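Local coordinates for cytoplasmic protein (Cryptococcus neoformans var. grubii serotype A, PDB 7LPO) that probably hydrolyses steryl beta-glucosides, as a sterylglucosidase of glycoside hydrolase family 5, releasing the sugar from the sterol, at residues G112-D117 / Q237-D242; P157-Y162 / G351-T356. All coordinates share one frame; numbering follows the deposited sequence.

Contact 1 of 2, residues G112-D117 / Q237-D242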
loop_
_atom_site.group_PDB
_atom_site.type_symbol
_atom_site.label_atom_id
_atom_site.label_comp_id
_atom_site.label_asym_id
_atom_site.label_seq_id
_atom_site.Cartn_x
_atom_site.Cartn_y
_atom_site.Cartn_z
ATOM N N GLY A 112 -16.277 -11.581 15.772
ATOM C CA GLY A 112 -17.647 -11.408 15.355
ATOM C C GLY A 112 -18.006 -9.940 15.341
ATOM O O GLY A 112 -17.261 -9.094 15.849
ATOM N N PRO A 113 -19.165 -9.606 14.766
ATOM C CA PRO A 113 -19.588 -8.197 14.735
ATOM C C PRO A 113 -19.577 -7.553 16.112
ATOM O O PRO A 113 -20.224 -8.046 17.042
ATOM C CB PRO A 113 -21.011 -8.253 14.163
ATOM C CG PRO A 113 -21.154 -9.592 13.544
ATOM C CD PRO A 113 -20.149 -10.517 14.156
ATOM N N LYS A 114 -18.836 -6.454 16.250
ATOM C CA LYS A 114 -18.730 -5.670 17.476
ATOM C C LYS A 114 -18.069 -6.424 18.623
ATOM O O LYS A 114 -18.162 -5.990 19.776
ATOM C CB LYS A 114 -20.103 -5.146 17.907
ATOM C CG LYS A 114 -20.562 -3.975 17.048
ATOM C CD LYS A 114 -22.023 -3.650 17.237
ATOM C CE LYS A 114 -22.468 -2.602 16.226
ATOM N NZ LYS A 114 -23.774 -1.979 16.602
ATOM N N GLU A 115 -17.381 -7.526 18.325
ATOM C CA GLU A 115 -16.525 -8.230 19.279
ATOM C C GLU A 115 -15.088 -7.842 18.955
ATOM O O GLU A 115 -14.409 -8.510 18.175
ATOM C CB GLU A 115 -16.728 -9.737 19.186
ATOM C CG GLU A 115 -17.961 -10.267 19.883
ATOM C CD GLU A 115 -18.010 -11.798 19.874
ATOM O OE1 GLU A 115 -18.581 -12.383 18.917
ATOM O OE2 GLU A 115 -17.481 -12.422 20.827
ATOM N N TYR A 116 -14.613 -6.751 19.545
ATOM C CA TYR A 116 -13.327 -6.176 19.191
ATOM C C TYR A 116 -12.204 -6.801 20.013
ATOM O O TYR A 116 -12.332 -6.987 21.228
ATOM C CB TYR A 116 -13.353 -4.656 19.389
ATOM C CG TYR A 116 -14.425 -3.957 18.580
ATOM C CD1 TYR A 116 -14.363 -3.921 17.192
ATOM C CD2 TYR A 116 -15.499 -3.336 19.204
ATOM C CE1 TYR A 116 -15.342 -3.287 16.447
ATOM C CE2 TYR A 116 -16.484 -2.706 18.473
ATOM C CZ TYR A 116 -16.397 -2.681 17.093
ATOM O OH TYR A 116 -17.378 -2.056 16.370
ATOM N N ASP A 117 -11.092 -7.110 19.338
ATOM C CA ASP A 117 -9.907 -7.684 19.980
ATOM C C ASP A 117 -9.144 -6.549 20.657
ATOM O O ASP A 117 -8.211 -5.961 20.100
ATOM C CB ASP A 117 -9.041 -8.421 18.965
ATOM C CG ASP A 117 -7.999 -9.317 19.627
ATOM O OD1 ASP A 117 -7.605 -9.029 20.774
ATOM O OD2 ASP A 117 -7.555 -10.296 18.995
ATOM N N GLN A 237 -19.874 -1.011 5.769
ATOM C CA GLN A 237 -19.100 0.209 5.991
ATOM C C GLN A 237 -19.115 0.611 7.463
ATOM O O GLN A 237 -18.083 1.013 8.011
ATOM C CB GLN A 237 -19.630 1.361 5.125
ATOM C CG GLN A 237 -19.318 1.240 3.642
ATOM C CD GLN A 237 -19.364 2.581 2.905
ATOM O OE1 GLN A 237 -18.946 3.620 3.432
ATOM N NE2 GLN A 237 -19.858 2.556 1.669
ATOM N N ASP A 238 -20.274 0.510 8.123
ATOM C CA ASP A 238 -20.362 0.905 9.528
ATOM C C ASP A 238 -19.499 0.015 10.414
ATOM O O ASP A 238 -18.886 0.491 11.376
ATOM C CB ASP A 238 -21.816 0.862 10.010
ATOM C CG ASP A 238 -22.657 1.998 9.462
ATOM O OD1 ASP A 238 -22.117 2.872 8.756
ATOM O OD2 ASP A 238 -23.875 2.012 9.728
ATOM N N HIS A 239 -19.456 -1.290 10.138
ATOM C CA HIS A 239 -18.630 -2.160 10.974
ATOM C C HIS A 239 -17.144 -1.889 10.741
ATOM O O HIS A 239 -16.347 -1.898 11.687
ATOM C CB HIS A 239 -18.972 -3.634 10.718
ATOM C CG HIS A 239 -20.175 -4.112 11.475
ATOM N ND1 HIS A 239 -21.459 -3.994 10.984
ATOM C CD2 HIS A 239 -20.294 -4.697 12.693
ATOM C CE1 HIS A 239 -22.315 -4.486 11.865
ATOM N NE2 HIS A 239 -21.635 -4.914 12.915
ATOM N N PHE A 240 -16.755 -1.601 9.496
ATOM C CA PHE A 240 -15.351 -1.298 9.222
ATOM C C PHE A 240 -14.940 0.022 9.866
ATOM O O PHE A 240 -13.886 0.118 10.503
ATOM C CB PHE A 240 -15.105 -1.260 7.711
ATOM C CG PHE A 240 -13.774 -0.672 7.329
ATOM C CD1 PHE A 240 -12.601 -1.378 7.544
ATOM C CD2 PHE A 240 -13.696 0.589 6.774
ATOM C CE1 PHE A 240 -11.374 -0.827 7.204
ATOM C CE2 PHE A 240 -12.487 1.136 6.432
ATOM C CZ PHE A 240 -11.322 0.430 6.640
ATOM N N ILE A 241 -15.770 1.053 9.710
ATOM C CA ILE A 241 -15.475 2.357 10.294
ATOM C C ILE A 241 -15.509 2.284 11.817
ATOM O O ILE A 241 -14.693 2.917 12.498
ATOM C CB ILE A 241 -16.459 3.406 9.735
ATOM C CG1 ILE A 241 -16.215 3.571 8.226
ATOM C CG2 ILE A 241 -16.316 4.737 10.462
ATOM C CD1 ILE A 241 -17.228 4.445 7.504
ATOM N N ASP A 242 -16.433 1.496 12.373
ATOM C CA ASP A 242 -16.470 1.317 13.823
ATOM C C ASP A 242 -15.211 0.621 14.323
ATOM O O ASP A 242 -14.679 0.970 15.380
ATOM C CB ASP A 242 -17.698 0.501 14.235
ATOM C CG ASP A 242 -18.972 1.329 14.287
ATOM O OD1 ASP A 242 -18.923 2.536 13.954
ATOM O OD2 ASP A 242 -20.035 0.758 14.649
HETATM O O HOH W 1 -17.662 -3.052 14.127
HETATM O O HOH W 2 -18.817 -0.342 17.705
#
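Van der Waals packing of Pro113 on the His239 ring brings the loop 112-117 against one flank of the helical segment 237-242. CB of Pro113 lies 3.6 Å from NE2 of His239 and 3.9 Å from CD2 of the same ring, so the proline meets the imidazole on its NE2-CD2 side, at an oblique angle. Lys114 crosses the histidine at about a right angle, and its CE approaches NE2 of His239 to 4.1 Å. The other ring nitrogen, ND1, is hydrogen-bonded to the carbonyl of Phe235, one turn earlier in the helix.

The loop begins with a type II beta turn from Gly112 to Glu115, closed by a backbone bond from Glu115 N to Gly112 O. Family 5 enzymes have a (beta/alpha)8 (TIM) barrel, and here the turn lies between the parallel strands 98-104 and 137-143, in the link from helix 105-109 to helix 118-133; Asp117 ends the link as N-cap of the second helix.

Polar contact across the interface is carried by water. The hydroxyl of Tyr116 comes to 3.3 Å from CB of Asp242. That hydroxyl donates to one water at 2.5 Å, which in turn donates to His239 O, and accepts from a second water whose further bond to Asp242 OD2 is weak.

Any charge effect is long-range and probably weak. NZ of Lys114 stands 5.0 Å from OD2 of Asp242, too far for a salt bridge; the other carboxylate oxygen, OD1, is salt-bridged to Arg415 of helix 400-419.

Contact 2 of 2, residues P157-Y162 / G351-T356; sequences PLWTLY and GKWGWT
Trp159 sets its CB over one face of the Trp353 indole, a CH-pi contact 3.6 Å from the centroid of the five-membered ring and 16° off its normal. CG of Trp159 sits between the backbone N and the carbonyl carbon (chi1 56°); the two ring systems meet obliquely, planes at 42°. Tyr162 completes the aromatic cluster, with CD2 3.7 Å from Trp353 NE1. Trp355 brings its six-membered ring to the helical segment: CH2 lies 3.3 Å from Trp159 O, and CZ3 is 3.8 Å from Trp159 CE3. No hydrogen bond crosses the interface, so this tight part rests on ring and backbone packing.

The looser side belongs to 351-356. Its outer side is solvent-exposed, and there CE of Lys352 lies 3.6 Å above the other face of the Trp353 ring. Gly354 leaves the helix with positive phi, turning the chain between the two tryptophans.

The polar ends reach beyond the pair: Trp159 NE1 bonds to Glu109 O at the end of helix 105-109, and Tyr162 OH to Glu66 of helix 61-66, so the cluster, carried by helices 159-163 and 350-353, is bonded to helices 61-66 and 105-109.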
loop_
_atom_site.group_PDB
_atom_site.type_symbol
_atom_site.label_atom_id
_atom_site.label_comp_id
_atom_site.label_asym_id
_atom_site.label_seq_id
_atom_site.Cartn_x
_atom_site.Cartn_y
_atom_site.Cartn_z
ATOM N N PRO A 157 -12.679 -9.668 8.174
ATOM C CA PRO A 157 -12.894 -10.939 8.875
ATOM C C PRO A 157 -13.801 -11.869 8.085
ATOM O O PRO A 157 -14.631 -11.442 7.280
ATOM C CB PRO A 157 -13.533 -10.521 10.206
ATOM C CG PRO A 157 -14.106 -9.164 9.965
ATOM C CD PRO A 157 -13.229 -8.517 8.912
ATOM N N LEU A 158 -13.631 -13.166 8.340
ATOM C CA LEU A 158 -14.349 -14.184 7.581
ATOM C C LEU A 158 -15.861 -13.991 7.633
ATOM O O LEU A 158 -16.562 -14.330 6.670
ATOM C CB LEU A 158 -13.981 -15.571 8.110
ATOM C CG LEU A 158 -14.747 -16.778 7.575
ATOM C CD1 LEU A 158 -14.436 -17.025 6.109
ATOM C CD2 LEU A 158 -14.382 -17.994 8.419
ATOM N N TRP A 159 -16.388 -13.457 8.732
ATOM C CA TRP A 159 -17.835 -13.367 8.816
ATOM C C TRP A 159 -18.421 -12.372 7.822
ATOM O O TRP A 159 -19.633 -12.414 7.588
ATOM C CB TRP A 159 -18.276 -13.028 10.244
ATOM C CG TRP A 159 -17.715 -11.773 10.873
ATOM C CD1 TRP A 159 -16.713 -11.701 11.790
ATOM C CD2 TRP A 159 -18.166 -10.430 10.667
ATOM N NE1 TRP A 159 -16.503 -10.398 12.166
ATOM C CE2 TRP A 159 -17.382 -9.597 11.489
ATOM C CE3 TRP A 159 -19.158 -9.854 9.871
ATOM C CZ2 TRP A 159 -17.551 -8.219 11.529
ATOM C CZ3 TRP A 159 -19.324 -8.485 9.912
ATOM C CH2 TRP A 159 -18.524 -7.680 10.734
ATOM N N THR A 160 -17.606 -11.496 7.215
ATOM C CA THR A 160 -18.159 -10.595 6.205
ATOM C C THR A 160 -18.596 -11.359 4.962
ATOM O O THR A 160 -19.560 -10.962 4.298
ATOM C CB THR A 160 -17.156 -9.499 5.809
ATOM O OG1 THR A 160 -15.954 -10.084 5.278
ATOM C CG2 THR A 160 -16.833 -8.619 7.011
ATOM N N LEU A 161 -17.902 -12.447 4.625
ATOM C CA LEU A 161 -18.334 -13.283 3.507
ATOM C C LEU A 161 -19.730 -13.850 3.750
ATOM O O LEU A 161 -20.595 -13.819 2.864
ATOM C CB LEU A 161 -17.340 -14.422 3.288
ATOM C CG LEU A 161 -16.107 -14.123 2.442
ATOM C CD1 LEU A 161 -15.222 -13.153 3.178
ATOM C CD2 LEU A 161 -15.345 -15.403 2.126
ATOM N N TYR A 162 -19.952 -14.410 4.939
ATOM C CA TYR A 162 -21.273 -14.923 5.274
ATOM C C TYR A 162 -22.310 -13.814 5.253
ATOM O O TYR A 162 -23.427 -14.013 4.767
ATOM C CB TYR A 162 -21.227 -15.592 6.641
ATOM C CG TYR A 162 -20.523 -16.910 6.644
ATOM C CD1 TYR A 162 -21.113 -18.030 6.075
ATOM C CD2 TYR A 162 -19.274 -17.045 7.208
ATOM C CE1 TYR A 162 -20.488 -19.245 6.084
ATOM C CE2 TYR A 162 -18.637 -18.265 7.223
ATOM C CZ TYR A 162 -19.255 -19.361 6.664
ATOM O OH TYR A 162 -18.623 -20.576 6.678
ATOM N N GLY A 351 -27.418 -17.047 11.441
ATOM C CA GLY A 351 -27.789 -17.688 12.686
ATOM C C GLY A 351 -26.642 -17.806 13.663
ATOM O O GLY A 351 -26.858 -17.775 14.878
ATOM N N LYS A 352 -25.421 -17.956 13.160
ATOM C CA LYS A 352 -24.254 -18.137 14.007
ATOM C C LYS A 352 -23.672 -16.808 14.471
ATOM O O LYS A 352 -23.427 -16.621 15.669
ATOM C CB LYS A 352 -23.192 -18.933 13.255
ATOM C CG LYS A 352 -21.793 -18.793 13.823
ATOM C CD LYS A 352 -20.850 -19.839 13.225
ATOM C CE LYS A 352 -19.408 -19.545 13.581
ATOM N NZ LYS A 352 -18.467 -20.350 12.752
ATOM N N TRP A 353 -23.434 -15.883 13.530
ATOM C CA TRP A 353 -22.778 -14.623 13.855
ATOM C C TRP A 353 -23.736 -13.584 14.420
ATOM O O TRP A 353 -23.279 -12.594 14.999
ATOM C CB TRP A 353 -22.082 -14.071 12.608
ATOM C CG TRP A 353 -21.042 -15.015 12.055
ATOM C CD1 TRP A 353 -21.167 -15.843 10.973
ATOM C CD2 TRP A 353 -19.727 -15.227 12.573
ATOM N NE1 TRP A 353 -20.005 -16.552 10.786
ATOM C CE2 TRP A 353 -19.106 -16.193 11.756
ATOM C CE3 TRP A 353 -19.011 -14.689 13.647
ATOM C CZ2 TRP A 353 -17.799 -16.629 11.978
ATOM C CZ3 TRP A 353 -17.719 -15.124 13.866
ATOM C CH2 TRP A 353 -17.125 -16.084 13.037
ATOM N N GLY A 354 -25.042 -13.773 14.259
ATOM C CA GLY A 354 -26.010 -12.993 15.008
ATOM C C GLY A 354 -26.569 -11.751 14.346
ATOM O O GLY A 354 -26.728 -10.722 15.005
ATOM N N TRP A 355 -26.883 -11.818 13.058
ATOM C CA TRP A 355 -27.656 -10.774 12.404
ATOM C C TRP A 355 -28.931 -11.390 11.844
ATOM O O TRP A 355 -29.071 -12.613 11.759
ATOM C CB TRP A 355 -26.845 -10.075 11.297
ATOM C CG TRP A 355 -26.241 -10.999 10.291
ATOM C CD1 TRP A 355 -26.892 -11.671 9.301
ATOM C CD2 TRP A 355 -24.859 -11.360 10.180
ATOM N NE1 TRP A 355 -25.997 -12.427 8.569
ATOM C CE2 TRP A 355 -24.745 -12.260 9.098
ATOM C CE3 TRP A 355 -23.711 -11.016 10.893
ATOM C CZ2 TRP A 355 -23.525 -12.814 8.710
ATOM C CZ3 TRP A 355 -22.499 -11.558 10.497
ATOM C CH2 TRP A 355 -22.420 -12.453 9.417
ATOM N N THR A 356 -29.869 -10.527 11.467
ATOM C CA THR A 356 -31.109 -10.937 10.821
ATOM C C THR A 356 -31.070 -10.494 9.363
ATOM O O THR A 356 -30.917 -9.302 9.077
ATOM C CB THR A 356 -32.326 -10.334 11.527
ATOM O OG1 THR A 356 -32.307 -10.695 12.911
ATOM C CG2 THR A 356 -33.624 -10.834 10.904
#

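From the N terminus, the chain first passes 112-117, the loop leading into helix 118-133, and then 157-162 at helix 159-163. It next reaches 237-242 on helix 232-254, where contact 1 closes a loop with 119 residues between its segments. Contact 2 closes later, when 351-356 returns to 157-162 across 188 intervening residues. The two loops therefore cross rather than nest. Their centres lie 12 Å apart, and they touch directly: Gly112 CA is 3.5 Å from Trp159 NE1, and Pro113 CG is 3.9 Å from Trp355 CZ3. Pro113 thus takes part in contact 1 and also touches Trp355 of contact 2, linking helix 232-254 to the loop that follows helix 350-353.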